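Local coordinates for protein Fe(2+) transporter FeoB (Escherichia coli, PDB 3I8S) that takes up ferrous iron across the inner membrane in a GTP-driven process, its cytosolic G domain binding and slowly hydrolysing GTP, at residues 4-9 / 88-93. Residues are numbered along the deposited sequence; the frame is centred on the assembly and turned at random.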
# COMPACT_ATOMS: atom_id res chain seq x y z
N LEU A 4 18.90 4.35 -3.73
CA LEU A 4 17.77 3.92 -2.90
C LEU A 4 16.56 3.95 -3.78
O LEU A 4 16.26 5.00 -4.35
CB LEU A 4 17.57 4.86 -1.70
CG LEU A 4 16.50 4.47 -0.71
CD1 LEU A 4 16.83 3.19 0.11
CD2 LEU A 4 16.25 5.66 0.27
N THR A 5 15.89 2.80 -3.91
CA THR A 5 14.74 2.70 -4.81
C THR A 5 13.43 2.82 -4.04
O THR A 5 13.15 2.03 -3.13
CB THR A 5 14.76 1.37 -5.56
OG1 THR A 5 15.99 1.28 -6.27
CG2 THR A 5 13.58 1.27 -6.56
N ILE A 6 12.65 3.80 -4.44
CA ILE A 6 11.35 4.11 -3.84
C ILE A 6 10.22 4.00 -4.87
O ILE A 6 10.29 4.59 -5.97
CB ILE A 6 11.35 5.50 -3.20
CG1 ILE A 6 12.50 5.64 -2.22
CG2 ILE A 6 9.96 5.74 -2.57
CD1 ILE A 6 12.51 6.93 -1.51
N GLY A 7 9.17 3.23 -4.51
CA GLY A 7 7.95 3.13 -5.31
C GLY A 7 6.97 4.21 -4.85
O GLY A 7 6.71 4.32 -3.62
N LEU A 8 6.45 4.99 -5.79
CA LEU A 8 5.40 5.97 -5.48
C LEU A 8 4.01 5.44 -5.88
O LEU A 8 3.74 5.05 -7.02
CB LEU A 8 5.74 7.28 -6.13
CG LEU A 8 4.89 8.48 -5.76
CD1 LEU A 8 5.17 8.91 -4.29
CD2 LEU A 8 5.09 9.58 -6.84
N ILE A 9 3.13 5.33 -4.89
CA ILE A 9 1.89 4.62 -5.11
C ILE A 9 0.76 5.34 -4.39
O ILE A 9 0.93 5.83 -3.27
CB ILE A 9 1.94 3.16 -4.58
CG1 ILE A 9 0.71 2.39 -5.17
CG2 ILE A 9 2.17 3.17 -3.06
CD1 ILE A 9 0.74 0.87 -5.08
N LEU A 88 11.67 0.93 -0.24
CA LEU A 88 10.50 1.43 0.46
C LEU A 88 9.54 2.03 -0.52
O LEU A 88 9.88 2.26 -1.68
CB LEU A 88 10.84 2.47 1.50
CG LEU A 88 11.37 3.80 1.04
CD1 LEU A 88 11.03 4.88 2.08
CD2 LEU A 88 12.85 3.64 0.85
N LEU A 89 8.34 2.36 -0.00
CA LEU A 89 7.26 2.94 -0.78
C LEU A 89 6.85 4.24 -0.12
O LEU A 89 6.89 4.37 1.12
CB LEU A 89 6.05 2.02 -0.76
CG LEU A 89 6.22 0.64 -1.29
CD1 LEU A 89 4.86 -0.07 -1.08
CD2 LEU A 89 6.64 0.77 -2.74
N ILE A 90 6.49 5.23 -0.94
CA ILE A 90 5.82 6.44 -0.46
C ILE A 90 4.42 6.30 -0.98
O ILE A 90 4.19 6.21 -2.20
CB ILE A 90 6.46 7.77 -0.94
CG1 ILE A 90 7.86 7.88 -0.34
CG2 ILE A 90 5.57 8.98 -0.53
CD1 ILE A 90 8.66 8.97 -0.93
N ASN A 91 3.50 6.24 -0.03
CA ASN A 91 2.09 6.08 -0.32
C ASN A 91 1.40 7.41 -0.20
O ASN A 91 1.27 7.92 0.90
CB ASN A 91 1.50 5.04 0.62
CG ASN A 91 -0.02 4.86 0.47
OD1 ASN A 91 -0.64 5.04 -0.62
ND2 ASN A 91 -0.63 4.47 1.57
N VAL A 92 1.02 7.96 -1.34
CA VAL A 92 0.35 9.29 -1.40
C VAL A 92 -1.12 9.12 -1.10
O VAL A 92 -1.81 8.40 -1.81
CB VAL A 92 0.60 9.99 -2.72
CG1 VAL A 92 0.02 11.38 -2.64
CG2 VAL A 92 2.12 10.01 -3.00
N VAL A 93 -1.58 9.73 -0.01
CA VAL A 93 -2.93 9.53 0.50
C VAL A 93 -3.67 10.84 0.52
O VAL A 93 -3.21 11.81 1.07
CB VAL A 93 -2.91 8.90 1.94
CG1 VAL A 93 -4.33 8.98 2.62
CG2 VAL A 93 -2.34 7.47 1.86
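Strands 4-9 and 88-93 run parallel in the sheet; the axes of these short segments come within 4.6 Å and are turned by 28°. I6 pairs with L88, G7 with L89, L8 with I90 and I9 with N91. The ladder opens with a weak bond from L88 N to T5 O. Four firmer bonds follow. G7 N donates to L88 O at 3.1 Å. I90 N reaches G7 O at 2.8 Å, nearly along the C=O axis. I9 N then meets I90 O, and V92 N meets I9 O at 2.9 Å.

L4, I6, L8, L88, I90 and V92 fill one face. I6 CG1 lies alongside L88, 3.7 Å from its CD2. With CG in the crowded position between backbone N and carbonyl carbon (chi1 67°), L88 brings CD2 against I6 CG1 and L4 CD2. The L4 side chain crosses that of L88 at about a right angle. I6 CG2, anti to its own N, touches I90 CG1 at 3.7 Å. An alanine at I6 would probably loosen this face, since both the CG1 packing on L88 and the CG2 contact with I90 would go. L8 CD1 presses on V92 CG2 at a tight 3.5 Å. On the other face, L89 CD2 lies over G7, 3.7 Å from its CA, where a side chain on G7 would clash.

Helix 16-24 packs on L8 and V92, and helix 72-83 on I9 and L89. The pair lies in the middle of the central sheet of a P-loop GTPase domain. Strand 4-10 leads directly into the GTP-binding loop, and L8 touches its K16.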